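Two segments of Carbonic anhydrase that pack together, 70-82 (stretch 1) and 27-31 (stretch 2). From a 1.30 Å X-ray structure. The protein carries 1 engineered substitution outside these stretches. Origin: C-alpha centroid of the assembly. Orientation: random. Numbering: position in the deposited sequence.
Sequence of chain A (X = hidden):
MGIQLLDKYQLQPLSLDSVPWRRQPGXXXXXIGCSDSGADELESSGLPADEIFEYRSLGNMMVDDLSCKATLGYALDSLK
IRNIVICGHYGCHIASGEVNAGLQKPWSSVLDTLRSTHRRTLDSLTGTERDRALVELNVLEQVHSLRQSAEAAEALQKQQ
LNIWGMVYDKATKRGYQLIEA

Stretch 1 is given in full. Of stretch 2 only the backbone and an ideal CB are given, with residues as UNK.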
# COMPACT_ATOMS: atom_id res chain seq x y z
N ALA A 70 8.01 -8.07 7.01
CA ALA A 70 7.45 -7.45 8.23
C ALA A 70 5.92 -7.30 8.12
O ALA A 70 5.22 -7.29 9.14
CB ALA A 70 8.08 -6.10 8.53
N THR A 71 5.42 -6.98 6.92
CA THR A 71 3.97 -6.77 6.74
C THR A 71 3.26 -8.11 6.95
O THR A 71 2.27 -8.19 7.69
CB THR A 71 3.68 -6.14 5.38
OG1 THR A 71 4.40 -4.91 5.31
CG2 THR A 71 2.20 -5.86 5.24
N LEU A 72 3.78 -9.13 6.31
CA LEU A 72 3.23 -10.49 6.47
C LEU A 72 3.34 -10.90 7.95
O LEU A 72 2.33 -11.41 8.55
CB LEU A 72 3.94 -11.47 5.53
CG LEU A 72 3.47 -12.92 5.63
CD1 LEU A 72 2.03 -13.02 5.12
CD2 LEU A 72 4.38 -13.86 4.88
N GLY A 73 4.50 -10.68 8.57
CA GLY A 73 4.72 -11.05 9.97
C GLY A 73 3.78 -10.31 10.91
O GLY A 73 3.19 -10.92 11.79
N TYR A 74 3.58 -9.02 10.73
CA TYR A 74 2.65 -8.27 11.58
C TYR A 74 1.22 -8.82 11.42
O TYR A 74 0.45 -9.02 12.37
CB TYR A 74 2.70 -6.78 11.24
CG TYR A 74 1.82 -5.91 12.08
CD1 TYR A 74 2.19 -5.56 13.37
CD2 TYR A 74 0.62 -5.40 11.62
CE1 TYR A 74 1.41 -4.72 14.15
CE2 TYR A 74 -0.18 -4.57 12.38
CZ TYR A 74 0.25 -4.20 13.63
OH TYR A 74 -0.60 -3.43 14.32
N ALA A 75 0.82 -9.01 10.16
CA ALA A 75 -0.52 -9.56 9.85
C ALA A 75 -0.76 -10.90 10.57
O ALA A 75 -1.82 -11.05 11.21
CB ALA A 75 -0.67 -9.68 8.37
N LEU A 76 0.18 -11.82 10.47
CA LEU A 76 -0.04 -13.18 11.04
C LEU A 76 0.16 -13.16 12.54
O LEU A 76 -0.64 -13.79 13.26
CB LEU A 76 0.91 -14.20 10.44
CG LEU A 76 0.80 -14.36 8.93
CD1 LEU A 76 1.89 -15.29 8.41
CD2 LEU A 76 -0.57 -14.86 8.51
N ASP A 77 1.18 -12.45 13.03
CA ASP A 77 1.64 -12.54 14.45
C ASP A 77 0.87 -11.55 15.35
O ASP A 77 0.52 -11.94 16.51
CB ASP A 77 3.15 -12.33 14.56
CG ASP A 77 4.04 -13.31 13.81
OD1 ASP A 77 3.60 -14.43 13.48
OD2 ASP A 77 5.21 -12.93 13.52
N SER A 78 0.66 -10.31 14.94
CA SER A 78 -0.02 -9.27 15.73
C SER A 78 -1.52 -9.33 15.50
O SER A 78 -2.27 -9.26 16.46
CB SER A 78 0.50 -7.90 15.41
OG SER A 78 1.86 -7.81 15.79
N LEU A 79 -1.98 -9.40 14.25
CA LEU A 79 -3.41 -9.25 13.94
C LEU A 79 -4.06 -10.64 13.85
O LEU A 79 -5.28 -10.68 13.72
CB LEU A 79 -3.58 -8.46 12.65
CG LEU A 79 -2.97 -7.06 12.65
CD1 LEU A 79 -3.33 -6.32 11.39
CD2 LEU A 79 -3.37 -6.23 13.84
N LYS A 80 -3.30 -11.71 13.80
CA LYS A 80 -3.86 -13.08 13.74
C LYS A 80 -4.74 -13.24 12.52
O LYS A 80 -5.81 -13.87 12.54
CB LYS A 80 -4.67 -13.42 15.01
CG LYS A 80 -3.91 -13.19 16.30
CD LYS A 80 -2.61 -13.94 16.32
CE LYS A 80 -2.08 -14.19 17.72
NZ LYS A 80 -1.74 -12.92 18.40
N ILE A 81 -4.29 -12.67 11.40
CA ILE A 81 -5.07 -12.73 10.14
C ILE A 81 -5.01 -14.14 9.59
O ILE A 81 -3.90 -14.69 9.47
CB ILE A 81 -4.54 -11.65 9.18
CG1 ILE A 81 -5.02 -10.30 9.67
CG2 ILE A 81 -4.98 -11.87 7.75
CD1 ILE A 81 -4.51 -9.06 8.95
N ARG A 82 -6.18 -14.60 9.14
CA ARG A 82 -6.34 -15.97 8.61
C ARG A 82 -6.63 -16.03 7.12
O ARG A 82 -6.65 -17.12 6.53
CB ARG A 82 -7.47 -16.71 9.31
CG ARG A 82 -7.36 -16.72 10.82
CD ARG A 82 -6.02 -17.12 11.30
NE ARG A 82 -6.19 -17.75 12.61
CZ ARG A 82 -5.21 -18.00 13.45
NH1 ARG A 82 -5.48 -18.60 14.60
NH2 ARG A 82 -3.97 -17.68 13.15
N UNK A 27 -13.47 -9.89 11.18
CA UNK A 27 -12.05 -10.34 11.16
C UNK A 27 -11.28 -9.38 10.27
O UNK A 27 -11.93 -8.52 9.65
CB UNK A 27 -11.91 -11.78 10.66
N UNK A 28 -9.97 -9.39 10.34
CA UNK A 28 -9.16 -8.59 9.40
C UNK A 28 -8.62 -9.49 8.31
O UNK A 28 -8.27 -10.63 8.54
CB UNK A 28 -8.01 -7.88 10.12
N UNK A 29 -8.54 -8.93 7.11
CA UNK A 29 -7.99 -9.63 5.92
C UNK A 29 -6.81 -8.81 5.43
O UNK A 29 -6.96 -7.57 5.27
CB UNK A 29 -9.04 -9.80 4.82
N UNK A 30 -5.68 -9.46 5.17
CA UNK A 30 -4.54 -8.75 4.53
C UNK A 30 -4.86 -8.71 3.05
O UNK A 30 -4.93 -9.75 2.37
CB UNK A 30 -3.20 -9.43 4.79
N UNK A 31 -5.02 -7.49 2.53
CA UNK A 31 -5.37 -7.21 1.12
C UNK A 31 -4.12 -6.69 0.44
O UNK A 31 -3.69 -5.57 0.83
CB UNK A 31 -6.52 -6.20 1.00

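The helix in the first part of stretch 1 runs nearly antiparallel to the strand that begins at position 29, with an angle of 164° between their directions and 9.6 Å between their axes at closest approach. Beyond the helix, Lys80 adopts positive phi, and the chain turns so that Ile81 is laid against the backbone of the second stretch.

Position 27 has an extended backbone, and its CA-to-CB bond points sideways; no atom of stretch 1 lies within 5.5 Å of the ideal CB. Stretch 1 therefore sets little constraint here, and many side chains would fit. The deposited residue is Gln27, which makes no contact with stretch 1.

At position 28 the CA-to-CB bond points toward stretch 1. The ideal CB lies 3.9 Å from Ile81 CG1 and 5.1 Å from Leu79 CD1, so the first part of the side chain meets an aliphatic surface. Farther out, the carbonyl oxygen of Leu79 has no partner within stretch 1. An aliphatic residue would suit the near part, and a longer one with a polar end could also reach toward that carbonyl. The residue is Gln28. Its CB packs 3.9 Å from Ile81 CG1, and its OE1 comes within 3.8 Å of Leu79 CD1. Instead of a direct hydrogen bond, a water donates through its O to both Gln28 OE1 (2.9 Å) and Leu79 O (2.6 Å), bridging the two stretches.

Position 29, with the phi/psi of a strand, turns its CB away from stretch 1; Ile81 CG2, at 5.4 Å from the ideal CB, is the nearest atom. The backbone approaches more closely, its CA lying 4.2 Å from Ile81 CG2. Beta-branched residues are plausible, but stretch 1 does not choose. Val29 is found, in rotamer t.

At position 30 the CA-to-CB bond points toward stretch 1. Its ideal CB is 4.2 Å from Ile81 CG2 and 4.4 Å from Ala75 CB, and farther from that CB lie Thr71 CG2 and Leu72 CD1. Such apolar surroundings favor leucine, isoleucine or methionine; a charged end would find no partner among these methyl groups. The residue is Leu30 (chi1 t, chi2 p). Its CD2 packs against Ala75 CB at 4.1 Å and Leu72 CD1 at 4.3 Å, while CD1 approaches Thr71 CG2 at 4.4 Å.

Position 31 lies out of reach of stretch 1, so stretch 1 sets no limit on its side chain, and small or large ones would fit. Trp31 occupies it, and its NE1 is hydrogen-bonded elsewhere in the structure.

Stretch 2, residues 27-31: QQVLW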
# COMPACT_ATOMS: atom_id res chain seq x y z
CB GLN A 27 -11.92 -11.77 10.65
CG GLN A 27 -12.96 -12.72 11.25
CD GLN A 27 -12.93 -12.74 12.75
OE1 GLN A 27 -13.94 -12.45 13.42
NE2 GLN A 27 -11.75 -13.00 13.30
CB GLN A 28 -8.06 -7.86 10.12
CG GLN A 28 -8.54 -6.55 10.71
CD GLN A 28 -7.41 -5.92 11.46
OE1 GLN A 28 -6.93 -6.48 12.44
NE2 GLN A 28 -6.90 -4.82 10.93
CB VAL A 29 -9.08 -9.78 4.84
CG1 VAL A 29 -8.50 -10.38 3.59
CG2 VAL A 29 -10.30 -10.55 5.38
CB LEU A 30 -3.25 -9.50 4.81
CG LEU A 30 -2.03 -9.07 3.99
CD1 LEU A 30 -1.70 -7.58 4.18
CD2 LEU A 30 -0.85 -9.92 4.30
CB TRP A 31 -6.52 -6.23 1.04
CG TRP A 31 -7.06 -6.06 -0.34
CD1 TRP A 31 -6.61 -5.26 -1.35
CD2 TRP A 31 -8.19 -6.76 -0.86
NE1 TRP A 31 -7.36 -5.45 -2.47
CE2 TRP A 31 -8.35 -6.35 -2.20
CE3 TRP A 31 -9.06 -7.71 -0.34
CZ2 TRP A 31 -9.38 -6.87 -3.01
CZ3 TRP A 31 -10.06 -8.20 -1.14
CH2 TRP A 31 -10.21 -7.79 -2.44
O HOH W 1 -7.33 -9.12 13.44
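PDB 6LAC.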